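Local structure of hookworm platelet inhibitor 1 (Ancylostoma caninum, 4TPV) at residues E9-D12 and D13-E17; G104-S107 and N108-N111; V125-G129 and K130-V134; S159-G162 and A163-C167. The protein inhibits the aggregation and adhesion of host platelets and may act by binding the platelet integrins that recognise fibrinogen and collagen. All blocks are in the same frame, centred on the assembly; numbering follows the deposited sequence.

Contact 1: E9-D12 and D13-E17; sequences EKLD and DDMRE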
# COMPACT_ATOMS: atom_id res chain seq x y z
N GLU A 9 8.36 -1.30 18.94
CA GLU A 9 9.63 -0.68 19.27
C GLU A 9 10.04 0.39 18.28
O GLU A 9 10.59 1.42 18.67
CB GLU A 9 10.71 -1.74 19.36
CG GLU A 9 12.10 -1.17 19.28
CD GLU A 9 13.15 -2.15 19.73
OE1 GLU A 9 12.78 -3.29 20.08
OE2 GLU A 9 14.34 -1.77 19.73
N LYS A 10 9.78 0.16 16.99
CA LYS A 10 10.28 1.05 15.94
C LYS A 10 9.16 1.67 15.09
O LYS A 10 9.42 2.24 14.01
CB LYS A 10 11.25 0.28 15.03
CG LYS A 10 12.46 -0.29 15.77
CD LYS A 10 13.35 -1.12 14.86
CE LYS A 10 14.25 -0.26 13.99
NZ LYS A 10 15.34 0.40 14.78
N LEU A 11 7.93 1.58 15.58
CA LEU A 11 6.77 2.09 14.86
C LEU A 11 5.78 2.67 15.87
O LEU A 11 5.50 2.02 16.89
CB LEU A 11 6.13 0.95 14.04
CG LEU A 11 4.92 1.32 13.18
CD1 LEU A 11 5.36 2.14 11.99
CD2 LEU A 11 4.15 0.08 12.72
N ASP A 12 5.28 3.88 15.64
CA ASP A 12 4.23 4.45 16.49
C ASP A 12 3.07 4.99 15.66
O ASP A 12 3.08 4.88 14.43
CB ASP A 12 4.80 5.56 17.38
CG ASP A 12 5.55 6.62 16.59
OD1 ASP A 12 5.32 6.76 15.37
OD2 ASP A 12 6.36 7.34 17.20
N ASP A 13 2.06 5.55 16.32
CA ASP A 13 0.86 6.02 15.60
C ASP A 13 1.19 7.06 14.54
O ASP A 13 0.59 7.08 13.46
CB ASP A 13 -0.17 6.61 16.55
CG ASP A 13 -0.92 5.55 17.33
OD1 ASP A 13 -0.66 4.35 17.10
OD2 ASP A 13 -1.78 5.91 18.16
N ASP A 14 2.14 7.93 14.87
CA ASP A 14 2.63 8.95 13.95
C ASP A 14 3.10 8.31 12.64
O ASP A 14 2.70 8.71 11.54
CB ASP A 14 3.77 9.73 14.60
CG ASP A 14 4.11 11.00 13.87
OD1 ASP A 14 3.19 11.61 13.29
OD2 ASP A 14 5.29 11.40 13.88
N MET A 15 3.97 7.31 12.76
CA MET A 15 4.48 6.64 11.57
C MET A 15 3.40 5.85 10.83
O MET A 15 3.45 5.75 9.61
CB MET A 15 5.63 5.72 11.94
CG MET A 15 6.83 6.43 12.54
SD MET A 15 8.08 5.26 13.11
CE MET A 15 8.31 4.36 11.57
N ARG A 16 2.46 5.26 11.57
CA ARG A 16 1.36 4.54 10.92
C ARG A 16 0.61 5.50 10.03
O ARG A 16 0.31 5.19 8.88
CB ARG A 16 0.42 3.90 11.95
CG ARG A 16 1.09 2.82 12.79
CD ARG A 16 0.17 2.29 13.87
NE ARG A 16 0.79 1.15 14.53
CZ ARG A 16 1.30 1.17 15.76
NH1 ARG A 16 1.24 2.27 16.51
NH2 ARG A 16 1.85 0.07 16.26
N GLU A 17 0.34 6.70 10.55
CA GLU A 17 -0.32 7.74 9.77
C GLU A 17 0.53 8.16 8.57
O GLU A 17 0.00 8.34 7.48
CB GLU A 17 -0.65 8.94 10.68
CG GLU A 17 -1.62 9.92 10.06
CD GLU A 17 -2.03 11.01 11.05
OE1 GLU A 17 -1.17 11.45 11.85
OE2 GLU A 17 -3.22 11.41 11.03
O HOH W 1 3.42 1.75 18.62
O HOH W 2 6.74 10.18 16.67
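Leu-11 and Met-15 make the tight side of this helix start: methyl CD1 of the leucine presses on Met-15 CB at 3.6 Å. The methionine chain runs out straight and then bends at its last torsion (chi3 55°), which folds CE back over the loop, 3.4 Å from Lys-10 O. On the other flank Leu-11 CD2 crosses the Arg-16 chain near NE, 4.0 Å away, with CG over one face of the guanidinium.

Asp-12 is the N-cap. Its CG stands between backbone N and carbonyl carbon (chi1 53°), which turns OD1 forward to accept from Met-15 N at 3.0 Å, a capping bond met nearly head-on. The helix proper begins with Arg-16 N giving its hydrogen to Asp-12 O, also at 3.0 Å.

The solvent side is looser: Asp-12, Asp-13 and Asp-14 are exposed, and a water donates to Asp-12 OD2 and, weakly, to Asp-14 OD2. Acidic groups here would be expected to suit the helix dipole. Arg-16, by contrast, is buried; its NH1 donates to a water that also bonds to Leu-11 O, and forms a salt bridge with Asp-13 OD1 at 2.9 Å, with a weak hydrogen bond at 128°.

Leu-11 packs on Tyr-53 of helix 46-56 and Tyr-44 of strand 43-44, while Arg-16 NE pairs with Glu-49, so the start of helix 13-34 is fixed against both elements.

Contact 2: G104-S107 and N108-N111; sequences GKTS and NIAN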
# COMPACT_ATOMS: atom_id res chain seq x y z
N GLY A 104 9.76 -9.14 -10.99
CA GLY A 104 10.66 -8.68 -9.95
C GLY A 104 10.93 -7.19 -9.93
O GLY A 104 11.60 -6.70 -9.03
N LYS A 105 10.37 -6.47 -10.89
CA LYS A 105 10.64 -5.04 -11.03
C LYS A 105 9.51 -4.14 -10.60
O LYS A 105 9.73 -2.95 -10.39
CB LYS A 105 11.00 -4.72 -12.49
CG LYS A 105 12.24 -5.45 -12.97
CD LYS A 105 12.54 -5.17 -14.42
CE LYS A 105 11.61 -5.97 -15.31
NZ LYS A 105 12.19 -6.10 -16.69
N THR A 106 8.31 -4.69 -10.44
CA THR A 106 7.15 -3.84 -10.20
C THR A 106 6.24 -4.34 -9.08
O THR A 106 5.12 -3.86 -8.93
CB THR A 106 6.28 -3.69 -11.47
OG1 THR A 106 5.92 -4.99 -11.97
CG2 THR A 106 7.03 -2.93 -12.55
N SER A 107 6.70 -5.30 -8.31
CA SER A 107 5.82 -5.89 -7.30
C SER A 107 5.43 -4.87 -6.23
O SER A 107 4.28 -4.83 -5.79
CB SER A 107 6.49 -7.11 -6.67
OG SER A 107 5.64 -7.73 -5.71
N ASN A 108 6.37 -4.02 -5.82
CA ASN A 108 6.03 -3.08 -4.76
C ASN A 108 5.08 -2.00 -5.25
O ASN A 108 4.08 -1.68 -4.59
CB ASN A 108 7.30 -2.45 -4.18
CG ASN A 108 8.22 -3.47 -3.54
OD1 ASN A 108 7.85 -4.11 -2.55
ND2 ASN A 108 9.41 -3.62 -4.09
N ILE A 109 5.36 -1.42 -6.41
CA ILE A 109 4.45 -0.39 -6.88
C ILE A 109 3.06 -0.99 -7.14
O ILE A 109 2.06 -0.38 -6.82
CB ILE A 109 4.99 0.34 -8.14
CG1 ILE A 109 4.03 1.45 -8.57
CG2 ILE A 109 5.23 -0.62 -9.28
CD1 ILE A 109 3.95 2.63 -7.58
N ALA A 110 3.01 -2.20 -7.70
CA ALA A 110 1.72 -2.83 -7.96
C ALA A 110 0.89 -3.03 -6.68
O ALA A 110 -0.34 -2.84 -6.69
CB ALA A 110 1.93 -4.17 -8.68
N ASN A 111 1.54 -3.39 -5.58
CA ASN A 111 0.81 -3.55 -4.33
C ASN A 111 0.26 -2.20 -3.87
O ASN A 111 -0.86 -2.12 -3.36
CB ASN A 111 1.70 -4.14 -3.22
CG ASN A 111 1.50 -5.64 -3.04
OD1 ASN A 111 0.36 -6.15 -3.05
ND2 ASN A 111 2.60 -6.36 -2.82
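Thr-106 and Ile-109 meet at the first turn of a short helix, where two backbone bonds set the helix going. Ala-110 N donates to Thr-106 O at 3.0 Å, and Asn-111 N to Ser-107 O at 3.1 Å; these are the i-to-i+4 bonds that open helix 107-113. Thr-106 holds the N-cap position, but its side chain makes no capping bond.

Van der Waals contact gathers round one carbonyl oxygen. Ile-109 turns CG2 back toward the start of the helix, with that methyl between its backbone N and carbonyl carbon, and reaches Thr-106 O at 3.3 Å and, carbon to carbon, Thr-106 CB at 3.9 Å. Ala-110 CB sits beside the same oxygen at 3.2 Å, so Thr-106 O touches two methyl groups besides accepting from an amide.

The polar ends find their hydrogen-bond partners beyond the turn. Ser-107 OG, swung opposite its backbone N (chi1 -178°), bonds to Lys-142 NZ. Asn-108 ND2 donates to Glu-91 OE2, and Glu-91 OE1 takes Ile-109 N, so one carboxylate grips a side chain and an amide. The Asn-111 amide folds back beside Ser-107 O, yet its ND2 is held twice, by Asn-69 OD1 and Glu-66 O.

Helix 80-89 covers one flank, with Trp-88 on Asn-108 and Trp-89 on Ile-109. Asn-69 of strand 68-73 bonds also to Asn-108 O, which ties this short helix to the edge of the sheet.

Contact 3: V125-G129 and K130-V134; sequences VDCSG and KTHVV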
# COMPACT_ATOMS: atom_id res chain seq x y z
N VAL A 125 11.70 -3.57 11.49
CA VAL A 125 12.49 -4.47 12.33
C VAL A 125 13.96 -4.37 11.97
O VAL A 125 14.29 -3.93 10.87
CB VAL A 125 12.05 -5.93 12.20
CG1 VAL A 125 10.57 -6.10 12.58
CG2 VAL A 125 12.29 -6.43 10.80
N ASP A 126 14.84 -4.76 12.88
CA ASP A 126 16.26 -4.85 12.57
C ASP A 126 16.65 -6.28 12.24
O ASP A 126 16.35 -7.20 13.00
CB ASP A 126 17.12 -4.34 13.73
CG ASP A 126 18.62 -4.38 13.40
OD1 ASP A 126 19.07 -3.49 12.65
OD2 ASP A 126 19.33 -5.28 13.90
N CYS A 127 17.36 -6.45 11.13
CA CYS A 127 17.93 -7.74 10.79
C CYS A 127 19.41 -7.58 10.58
O CYS A 127 19.83 -7.01 9.56
CB CYS A 127 17.29 -8.29 9.52
SG CYS A 127 15.52 -8.57 9.65
N SER A 128 20.19 -8.01 11.56
CA SER A 128 21.65 -8.04 11.45
C SER A 128 22.21 -6.68 11.03
O SER A 128 23.13 -6.59 10.22
CB SER A 128 22.08 -9.12 10.44
OG SER A 128 23.31 -9.71 10.81
N GLY A 129 21.64 -5.62 11.60
CA GLY A 129 22.18 -4.28 11.41
C GLY A 129 21.56 -3.53 10.26
O GLY A 129 21.91 -2.36 10.03
N LYS A 130 20.65 -4.17 9.54
CA LYS A 130 19.89 -3.50 8.49
C LYS A 130 18.43 -3.35 8.89
O LYS A 130 17.86 -4.25 9.50
CB LYS A 130 19.95 -4.28 7.17
CG LYS A 130 21.35 -4.50 6.64
CD LYS A 130 21.32 -5.28 5.34
CE LYS A 130 22.73 -5.64 4.89
NZ LYS A 130 23.43 -6.55 5.84
N THR A 131 17.81 -2.24 8.50
CA THR A 131 16.38 -2.05 8.74
C THR A 131 15.59 -2.74 7.64
O THR A 131 15.89 -2.57 6.47
CB THR A 131 16.03 -0.56 8.79
OG1 THR A 131 16.81 0.07 9.82
CG2 THR A 131 14.54 -0.34 9.06
N HIS A 132 14.62 -3.55 8.04
CA HIS A 132 13.64 -4.11 7.11
C HIS A 132 12.31 -3.44 7.38
O HIS A 132 11.86 -3.38 8.52
CB HIS A 132 13.48 -5.63 7.27
CG HIS A 132 14.65 -6.45 6.80
ND1 HIS A 132 14.50 -7.71 6.28
CD2 HIS A 132 15.98 -6.17 6.76
CE1 HIS A 132 15.69 -8.19 5.95
NE2 HIS A 132 16.60 -7.28 6.23
N VAL A 133 11.71 -2.93 6.32
CA VAL A 133 10.38 -2.39 6.39
C VAL A 133 9.50 -3.32 5.58
O VAL A 133 9.84 -3.65 4.43
CB VAL A 133 10.30 -0.97 5.81
CG1 VAL A 133 8.86 -0.47 5.86
CG2 VAL A 133 11.25 -0.04 6.55
N VAL A 134 8.39 -3.76 6.16
CA VAL A 134 7.45 -4.65 5.46
C VAL A 134 6.05 -4.09 5.58
O VAL A 134 5.62 -3.71 6.67
CB VAL A 134 7.46 -6.09 6.07
CG1 VAL A 134 6.33 -6.91 5.49
CG2 VAL A 134 8.82 -6.75 5.87
O HOH W 3 17.51 -1.52 12.37
O HOH W 4 20.92 -8.15 7.12
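A disulfide sulfur sits over the centre of a histidine ring: in this sulfur-aromatic contact Cys-127 SG is 3.5 Å from the centroid of the His-132 imidazole, only 5° off the ring normal. Cys-127 CB covers the same face, 3.8 Å from that centroid, as a CH-pi contact. SG stands opposite the carbonyl carbon of its own residue (chi1 -61°), which carries it over the ring, and its disulfide to Cys-59 holds it there. Val-125 comes to the other end of His-132, its CG2 at 3.8 Å from His-132 CB.

These residues lie on one face of a beta hairpin that closes through a type I' turn from Cys-127 to Lys-130. Val-125 with His-132 and Cys-127 with Lys-130 are antiparallel hydrogen-bonded pairs; Asp-126 with Thr-131, between them, is non-hydrogen-bonded. The bond from Cys-127 N to Lys-130 O, 2.8 Å and 176° at the hydrogen, is nearly straight, whereas Lys-130 N meets Cys-127 O from above the carbonyl plane at 3.0 Å.

On the face of Asp-126 and Thr-131, the aspartate bends over the turn: OD2 accepts from Gly-129 N at 3.3 Å, an Asx motif, and OD1 shares a water with Thr-131 OG1. A second water links Cys-127 O to Lys-130 NZ. Strand 68-73 flanks the hairpin, with Thr-131 bonded to Phe-73 through the backbone and His-132 touching Val-72, while Val-125 rests on Tyr-53 and Ala-56 of helix 46-56.

Contact 4: S159-G162 and A163-C167; sequences SDYG and AGVTC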
# COMPACT_ATOMS: atom_id res chain seq x y z
N SER A 159 -19.01 1.86 -7.26
CA SER A 159 -20.13 0.99 -6.90
C SER A 159 -19.87 -0.49 -7.20
O SER A 159 -20.60 -1.36 -6.75
CB SER A 159 -21.41 1.45 -7.61
OG SER A 159 -21.30 1.31 -9.01
N ASP A 160 -18.82 -0.78 -7.98
CA ASP A 160 -18.39 -2.15 -8.20
C ASP A 160 -18.07 -2.86 -6.90
O ASP A 160 -18.14 -4.09 -6.82
CB ASP A 160 -17.15 -2.20 -9.10
CG ASP A 160 -17.47 -1.99 -10.56
OD1 ASP A 160 -18.64 -1.66 -10.90
OD2 ASP A 160 -16.54 -2.14 -11.37
N TYR A 161 -17.68 -2.09 -5.89
CA TYR A 161 -17.32 -2.65 -4.58
C TYR A 161 -18.53 -2.90 -3.69
O TYR A 161 -18.41 -3.47 -2.60
CB TYR A 161 -16.34 -1.71 -3.88
CG TYR A 161 -15.04 -1.58 -4.63
CD1 TYR A 161 -14.23 -2.69 -4.85
CD2 TYR A 161 -14.62 -0.36 -5.15
CE1 TYR A 161 -13.04 -2.58 -5.55
CE2 TYR A 161 -13.43 -0.23 -5.84
CZ TYR A 161 -12.64 -1.35 -6.05
OH TYR A 161 -11.45 -1.24 -6.74
N GLY A 162 -19.70 -2.49 -4.16
CA GLY A 162 -20.94 -2.78 -3.47
C GLY A 162 -21.17 -1.95 -2.23
O GLY A 162 -20.76 -0.79 -2.17
N ALA A 163 -21.79 -2.57 -1.23
CA ALA A 163 -22.44 -1.85 -0.14
C ALA A 163 -21.60 -0.73 0.50
O ALA A 163 -20.48 -0.95 0.96
CB ALA A 163 -22.89 -2.85 0.94
N GLY A 164 -22.17 0.46 0.50
CA GLY A 164 -21.64 1.58 1.24
C GLY A 164 -20.46 2.32 0.63
O GLY A 164 -20.04 3.34 1.19
N VAL A 165 -19.94 1.86 -0.50
CA VAL A 165 -18.72 2.46 -1.04
C VAL A 165 -19.05 3.61 -2.01
O VAL A 165 -19.84 3.46 -2.94
CB VAL A 165 -17.84 1.40 -1.75
CG1 VAL A 165 -16.53 2.00 -2.31
CG2 VAL A 165 -17.52 0.27 -0.80
N THR A 166 -18.43 4.77 -1.77
CA THR A 166 -18.71 6.00 -2.50
C THR A 166 -17.39 6.70 -2.83
O THR A 166 -16.32 6.27 -2.40
CB THR A 166 -19.58 6.98 -1.68
OG1 THR A 166 -18.86 7.37 -0.50
CG2 THR A 166 -20.90 6.35 -1.28
N CYS A 167 -17.47 7.78 -3.60
CA CYS A 167 -16.27 8.52 -3.92
C CYS A 167 -15.84 9.31 -2.69
O CYS A 167 -16.69 9.80 -1.96
CB CYS A 167 -16.51 9.45 -5.10
SG CYS A 167 -14.99 10.12 -5.83
O HOH W 5 -18.87 -3.07 0.23
O HOH W 6 -21.47 1.35 -3.86
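A type II beta turn from Gly-162 to Val-165 leads the chain out of the 3-10 segment ending at Tyr-161 and into the short strand 166-167. It is closed by Val-165 N donating to Gly-162 O at 3.2 Å, with the donor in the carbonyl plane and 164° at the hydrogen. Gly-164 takes the third place of the turn with a positive phi of 79°, a conformation that glycine adopts easily. The 3-10 segment closes with Gly-162 N bonded to Ser-159 O at 3.0 Å.

Across the turn, Tyr-161 and Val-165 meet obliquely. The valine holds CG1 opposite its backbone N (chi1 -178°) and CG2 opposite its carbonyl carbon, which turns both methyls to Tyr-161. Val-165 CG2 comes to 3.8 Å and CG1 to 4.0 Å from Tyr-161 CB, so both rest on the same side of that carbon, while CG1 approaches the ring near CD2. The phenol runs away from the turn, where its OH bonds to Lys-38 O and its ring takes a cation-pi contact with Arg-40, which Val-165 also touches.

Two waters brace the backbone. One donates to Gly-162 O and Val-165 O, both at 2.8 Å; the other donates to Tyr-161 O and Ala-163 O. Cys-167, disulfide-bonded to Cys-155, and the strand pairing of Thr-166 with Ile-177 follow directly, as befits a tight turn feeding a small disulfide-bound two-stranded sheet.

In the fold
Of the four, contact 2 is the buried one and contact 4 lies at the surface, with contacts 1 and 3 partly buried. Contacts 1 and 2 both start helices, yet differ: a side-chain cap opens the first, with its exposed carboxylates joined by water, whereas the second draws on side-chain and backbone partners from other parts of the chain, Glu-91, Asn-69 and Lys-142 among them. Contacts 3 and 4 are turns, the former closing a hairpin of the main sheet and the latter entering a small separate one. Helix 46-56 is shared by contacts 1 and 3, which touch through Lys-10 and Val-125. Contacts 3 and 4 stand farthest apart, with centres about 38 Å from each other.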